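PDB 3MT1: putative carboxynorspermidine decarboxylase protein from Sinorhizobium meliloti, which probably catalyses the pyridoxal 5'-phosphate-dependent decarboxylation of carboxynorspermidine and carboxyspermidine, giving norspermidine and spermidine. Local coordinates for residues L242-L247 / V259-E264; Y288-K293 / G302-A307. All blocks are in the same frame, centred on the assembly; numbering follows the deposited sequence.

Overall arrangement
Both contacts lie in the C-terminal sheet domain, apart from the parallel barrel formed by the strands of residues 31-35 to 226-229. After the last barrel strand, 226-229, and helix 233-236, the chain enters the mixed sheet as strand 240-251, and contact 1 (242-247 with 259-264) closes the hairpin of strands 240-251 and 255-259 just before helix 263-266. After helix 268-273, strand 286-291 pairs parallel with 255-259, and contact 2 (288-293 with 302-307) closes the next hairpin. The two loops follow in series, neither nested nor crossed. They meet where V259 N and S261 O probably bond to C291 O and K293 N, and both reach the second subunit.

Contact 1: residues L242-L247 / V259-E264; sequences LEVTVL and VDSSIE
The carboxylate of D260 lies over the backbone of T245, the side chains crossing obliquely. With CG between the backbone N and the carbonyl carbon (chi1 62°), the carboxylate reaches back to strand 240-251, where T245 N donates to D260 OD1 at 3.0 Å, nearly straight at 165° but arriving from above the carboxylate plane. D260 N returns a more bent bond to T245 O at 3.1 Å. D260 is also the centre of an inverse gamma turn, where the chain leaves the antiparallel hairpin of strands 240-251 and 255-259 in the mixed sheet of the C-terminal domain for helix 263-266. An alanine here would remove the acceptor for T245 N and would probably loosen the turn's hold on the strand.

L247 crosses D260 at about a right angle and brings CD1 to 3.8 Å from D260 CB, touching aliphatic carbon rather than charge. V244 CG2 comes obliquely against V259 CB at 3.6 Å, a close fit that suits compact beta-branched valines. V259 also pairs with V246, antiparallel and non-hydrogen-bonded, which sets its side chain on the face bearing V246. V244 CG1 meets S261 CB at 3.7 Å. The S261 hydroxyl, anti to its backbone N, lies 3.6 Å from L242 CD2, its polar partner being H266 ND1.

T4 OG1 hydrogen-bonds to both D260 OD2 and T245 OG1, so an amide grips one carboxylate oxygen and a hydroxyl the other. That sharing would probably stabilise the ionised acid at the centre of a contact otherwise made mainly of valine and leucine side chains.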
loop_
_atom_site.group_PDB
_atom_site.type_symbol
_atom_site.label_atom_id
_atom_site.label_comp_id
_atom_site.label_asym_id
_atom_site.label_seq_id
_atom_site.Cartn_x
_atom_site.Cartn_y
_atom_site.Cartn_z
ATOM N N LEU B 242 2.174 -16.392 4.580
ATOM C CA LEU B 242 0.863 -15.770 4.745
ATOM C C LEU B 242 -0.222 -16.865 4.640
ATOM O O LEU B 242 -0.447 -17.401 3.559
ATOM C CB LEU B 242 0.625 -14.632 3.712
ATOM C CG LEU B 242 -0.771 -13.970 3.643
ATOM C CD1 LEU B 242 -1.254 -13.417 5.004
ATOM C CD2 LEU B 242 -0.935 -12.902 2.495
ATOM N N GLU B 243 -0.887 -17.174 5.754
ATOM C CA GLU B 243 -1.923 -18.196 5.797
ATOM C C GLU B 243 -3.315 -17.706 5.365
ATOM O O GLU B 243 -3.835 -16.751 5.949
ATOM C CB GLU B 243 -1.982 -18.770 7.209
ATOM C CG GLU B 243 -0.629 -19.313 7.697
ATOM C CD GLU B 243 -0.068 -20.443 6.824
ATOM O OE1 GLU B 243 -0.834 -21.356 6.385
ATOM O OE2 GLU B 243 1.155 -20.424 6.578
ATOM N N VAL B 244 -3.925 -18.348 4.368
ATOM C CA VAL B 244 -5.269 -17.935 3.906
ATOM C C VAL B 244 -6.259 -19.118 3.700
ATOM O O VAL B 244 -5.851 -20.282 3.642
ATOM C CB VAL B 244 -5.245 -17.087 2.592
ATOM C CG1 VAL B 244 -4.322 -15.877 2.715
ATOM C CG2 VAL B 244 -4.847 -17.951 1.390
ATOM N N THR B 245 -7.546 -18.790 3.574
ATOM C CA THR B 245 -8.591 -19.752 3.397
ATOM C C THR B 245 -9.247 -19.458 2.069
ATOM O O THR B 245 -9.311 -18.309 1.660
ATOM C CB THR B 245 -9.636 -19.659 4.548
ATOM O OG1 THR B 245 -8.991 -19.939 5.792
ATOM C CG2 THR B 245 -10.703 -20.687 4.394
ATOM N N VAL B 246 -9.740 -20.501 1.395
ATOM C CA VAL B 246 -10.564 -20.316 0.197
ATOM C C VAL B 246 -11.973 -20.022 0.651
ATOM O O VAL B 246 -12.473 -20.662 1.573
ATOM C CB VAL B 246 -10.541 -21.547 -0.691
ATOM C CG1 VAL B 246 -11.593 -21.465 -1.801
ATOM C CG2 VAL B 246 -9.135 -21.727 -1.264
ATOM N N LEU B 247 -12.592 -19.030 0.024
ATOM C CA LEU B 247 -13.926 -18.577 0.390
ATOM C C LEU B 247 -14.972 -18.889 -0.692
ATOM O O LEU B 247 -16.146 -19.053 -0.395
ATOM C CB LEU B 247 -13.906 -17.069 0.661
ATOM C CG LEU B 247 -13.029 -16.487 1.754
ATOM C CD1 LEU B 247 -13.196 -15.037 1.669
ATOM C CD2 LEU B 247 -13.425 -16.969 3.140
ATOM N N VAL B 259 -9.496 -16.093 -1.977
ATOM C CA VAL B 259 -9.002 -16.260 -0.624
ATOM C C VAL B 259 -9.254 -15.012 0.222
ATOM O O VAL B 259 -9.553 -13.913 -0.307
ATOM C CB VAL B 259 -7.510 -16.624 -0.580
ATOM C CG1 VAL B 259 -7.256 -17.893 -1.413
ATOM C CG2 VAL B 259 -6.637 -15.456 -1.042
ATOM N N ASP B 260 -9.134 -15.189 1.538
ATOM C CA ASP B 260 -9.533 -14.143 2.449
ATOM C C ASP B 260 -8.419 -13.108 2.666
ATOM O O ASP B 260 -8.115 -12.739 3.783
ATOM C CB ASP B 260 -10.079 -14.718 3.748
ATOM C CG ASP B 260 -9.047 -15.545 4.539
ATOM O OD1 ASP B 260 -7.921 -15.835 4.038
ATOM O OD2 ASP B 260 -9.397 -15.916 5.697
ATOM N N SER B 261 -7.854 -12.620 1.580
ATOM C CA SER B 261 -6.747 -11.709 1.641
ATOM C C SER B 261 -6.746 -10.934 0.336
ATOM O O SER B 261 -7.591 -11.187 -0.527
ATOM C CB SER B 261 -5.453 -12.511 1.774
ATOM O OG SER B 261 -4.302 -11.695 1.875
ATOM N N SER B 262 -5.789 -10.020 0.173
ATOM C CA SER B 262 -5.666 -9.181 -1.021
ATOM C C SER B 262 -4.199 -8.797 -1.254
ATOM O O SER B 262 -3.525 -8.316 -0.335
ATOM C CB SER B 262 -6.505 -7.929 -0.805
ATOM O OG SER B 262 -6.418 -7.028 -1.878
ATOM N N ILE B 263 -3.688 -9.013 -2.470
ATOM C CA ILE B 263 -2.313 -8.607 -2.741
ATOM C C ILE B 263 -2.106 -7.107 -2.583
ATOM O O ILE B 263 -1.016 -6.685 -2.200
ATOM C CB ILE B 263 -1.730 -9.090 -4.108
ATOM C CG1 ILE B 263 -2.516 -8.539 -5.306
ATOM C CG2 ILE B 263 -1.667 -10.591 -4.164
ATOM C CD1 ILE B 263 -1.702 -8.510 -6.552
ATOM N N GLU B 264 -3.142 -6.302 -2.827
ATOM C CA GLU B 264 -2.961 -4.873 -2.684
ATOM C C GLU B 264 -2.751 -4.488 -1.224
ATOM O O GLU B 264 -1.929 -3.614 -0.907
ATOM C CB GLU B 264 -4.101 -4.039 -3.314
ATOM C CG GLU B 264 -3.763 -2.553 -3.244
ATOM C CD GLU B 264 -4.636 -1.673 -4.103
ATOM O OE1 GLU B 264 -5.280 -2.196 -5.021
ATOM O OE2 GLU B 264 -4.708 -0.458 -3.845
#

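Contact 2: residues Y288-K293 / G302-A307; sequences YMICGK and GEFRFA
Three backbone hydrogen bonds carry the pairing of 288-293 with 302-307. Y288 and F304 form a hydrogen-bonded antiparallel pair, Y288 N donating to F304 O at 2.8 Å and F304 N to Y288 O at 2.7 Å. I290 N adds a third to G302 O at 3.0 Å, nearly straight at 173°. Between them M289, a selenomethionine, and E303 make a non-hydrogen-bonded pair, and here E303 CA approaches Y288 O at 3.1 Å in a CA-H...O contact.

Apolar packing gathers on the face that bears Y288, I290 and F304. I290 CD1 comes in at the edge of the F306 ring, 3.8 Å from F306 CZ, and the F304 side chain lies on the same face as I290; a branched aliphatic side chain suits a buried place beside an aromatic ring. Y288 CB rests 3.7 Å from F306 CE2, and the two aromatic rings meet obliquely, their planes at 82°. G302 fits its place because a CB there would run into F304 CZ, and its positive phi of 158° is readily taken up by a residue without a side chain.

Polar ends look beyond the pair: Y288 OH bonds to L310 N, and E303 on the other face makes a salt bridge with K254.

The hairpin lies at the side of the mixed sheet, strand 286-291 running between 300-306 and the parallel strand 255-259, against which Y288, M289 and I290 pack through A257, L256 and V259. V279, from the loop before the hairpin, touches F304 and F306, while K293, past the strand's end, forms a salt bridge with E85 of the second subunit.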
loop_
_atom_site.group_PDB
_atom_site.type_symbol
_atom_site.label_atom_id
_atom_site.label_comp_id
_atom_site.label_asym_id
_atom_site.label_seq_id
_atom_site.Cartn_x
_atom_site.Cartn_y
_atom_site.Cartn_z
ATOM N N TYR B 288 -5.253 -23.528 -10.751
ATOM C CA TYR B 288 -6.116 -22.485 -10.186
ATOM C C TYR B 288 -5.486 -21.115 -10.301
ATOM O O TYR B 288 -4.296 -20.929 -10.000
ATOM C CB TYR B 288 -6.431 -22.748 -8.712
ATOM C CG TYR B 288 -7.547 -23.731 -8.459
ATOM C CD1 TYR B 288 -8.826 -23.292 -8.133
ATOM C CD2 TYR B 288 -7.323 -25.103 -8.529
ATOM C CE1 TYR B 288 -9.862 -24.194 -7.888
ATOM C CE2 TYR B 288 -8.343 -26.012 -8.288
ATOM C CZ TYR B 288 -9.610 -25.562 -7.971
ATOM O OH TYR B 288 -10.628 -26.481 -7.737
HETATM N N MSE B 289 -6.288 -20.156 -10.743
HETATM C CA MSE B 289 -5.962 -18.772 -10.468
HETATM C C MSE B 289 -6.533 -18.434 -9.097
HETATM O O MSE B 289 -7.734 -18.611 -8.863
HETATM C CB MSE B 289 -6.507 -17.834 -11.532
HETATM C CG MSE B 289 -5.773 -16.508 -11.551
HETATM SE SE MSE B 289 -6.622 -15.250 -12.765
HETATM C CE MSE B 289 -5.024 -14.352 -13.496
ATOM N N ILE B 290 -5.665 -18.000 -8.188
ATOM C CA ILE B 290 -6.097 -17.606 -6.857
ATOM C C ILE B 290 -6.126 -16.107 -6.761
ATOM O O ILE B 290 -5.131 -15.450 -7.014
ATOM C CB ILE B 290 -5.187 -18.158 -5.730
ATOM C CG1 ILE B 290 -4.982 -19.670 -5.875
ATOM C CG2 ILE B 290 -5.771 -17.828 -4.348
ATOM C CD1 ILE B 290 -3.640 -20.019 -6.496
ATOM N N CYS B 291 -7.269 -15.571 -6.372
ATOM C CA CYS B 291 -7.459 -14.137 -6.381
ATOM C C CYS B 291 -7.799 -13.626 -5.032
ATOM O O CYS B 291 -8.324 -14.367 -4.202
ATOM C CB CYS B 291 -8.601 -13.762 -7.294
ATOM S SG CYS B 291 -8.496 -14.532 -8.882
ATOM N N GLY B 292 -7.500 -12.346 -4.824
ATOM C CA GLY B 292 -7.831 -11.678 -3.588
ATOM C C GLY B 292 -9.301 -11.320 -3.463
ATOM O O GLY B 292 -10.098 -11.436 -4.400
ATOM N N LYS B 293 -9.630 -10.850 -2.278
ATOM C CA LYS B 293 -10.965 -10.477 -1.890
ATOM C C LYS B 293 -11.322 -9.067 -2.424
ATOM O O LYS B 293 -12.404 -8.588 -2.174
ATOM C CB LYS B 293 -10.971 -10.468 -0.359
ATOM C CG LYS B 293 -12.191 -11.034 0.316
ATOM C CD LYS B 293 -12.001 -11.011 1.838
ATOM C CE LYS B 293 -13.109 -10.214 2.503
ATOM N NZ LYS B 293 -14.390 -10.974 2.518
ATOM N N GLY B 302 -1.582 -15.576 -8.109
ATOM C CA GLY B 302 -0.900 -16.445 -9.082
ATOM C C GLY B 302 -1.720 -17.626 -9.636
ATOM O O GLY B 302 -2.776 -17.966 -9.105
ATOM N N GLU B 303 -1.246 -18.236 -10.727
ATOM C CA GLU B 303 -1.853 -19.480 -11.259
ATOM C C GLU B 303 -1.045 -20.621 -10.648
ATOM O O GLU B 303 0.176 -20.681 -10.820
ATOM C CB GLU B 303 -1.830 -19.561 -12.802
ATOM C CG GLU B 303 -2.558 -18.425 -13.545
ATOM C CD GLU B 303 -2.942 -18.746 -15.022
ATOM O OE1 GLU B 303 -2.073 -19.196 -15.824
ATOM O OE2 GLU B 303 -4.125 -18.529 -15.397
ATOM N N PHE B 304 -1.694 -21.496 -9.893
ATOM C CA PHE B 304 -0.952 -22.582 -9.300
ATOM C C PHE B 304 -1.516 -23.941 -9.604
ATOM O O PHE B 304 -2.657 -24.090 -10.012
ATOM C CB PHE B 304 -0.814 -22.392 -7.796
ATOM C CG PHE B 304 -0.116 -21.133 -7.425
ATOM C CD1 PHE B 304 1.254 -21.026 -7.577
ATOM C CD2 PHE B 304 -0.839 -20.032 -6.965
ATOM C CE1 PHE B 304 1.901 -19.860 -7.260
ATOM C CE2 PHE B 304 -0.192 -18.854 -6.648
ATOM C CZ PHE B 304 1.187 -18.769 -6.796
ATOM N N ARG B 305 -0.658 -24.933 -9.433
ATOM C CA ARG B 305 -1.050 -26.325 -9.442
ATOM C C ARG B 305 -1.319 -26.804 -8.003
ATOM O O ARG B 305 -0.654 -26.396 -7.032
ATOM C CB ARG B 305 0.015 -27.171 -10.147
ATOM C CG ARG B 305 -0.069 -27.115 -11.648
ATOM C CD ARG B 305 1.253 -27.460 -12.308
ATOM N NE ARG B 305 1.043 -27.926 -13.676
ATOM C CZ ARG B 305 1.848 -27.647 -14.704
ATOM N NH1 ARG B 305 2.923 -26.878 -14.528
ATOM N NH2 ARG B 305 1.573 -28.129 -15.919
ATOM N N PHE B 306 -2.343 -27.643 -7.905
ATOM C CA PHE B 306 -2.737 -28.324 -6.694
ATOM C C PHE B 306 -3.018 -29.758 -7.102
ATOM O O PHE B 306 -3.233 -30.044 -8.285
ATOM C CB PHE B 306 -3.986 -27.671 -6.118
ATOM C CG PHE B 306 -3.788 -26.223 -5.751
ATOM C CD1 PHE B 306 -3.272 -25.878 -4.506
ATOM C CD2 PHE B 306 -4.091 -25.213 -6.664
ATOM C CE1 PHE B 306 -3.069 -24.545 -4.164
ATOM C CE2 PHE B 306 -3.893 -23.885 -6.335
ATOM C CZ PHE B 306 -3.381 -23.540 -5.086
ATOM N N ALA B 307 -2.986 -30.664 -6.128
ATOM C CA ALA B 307 -3.168 -32.089 -6.400
ATOM C C ALA B 307 -4.662 -32.435 -6.391
ATOM O O ALA B 307 -5.118 -33.274 -7.178
ATOM C CB ALA B 307 -2.417 -32.895 -5.385
#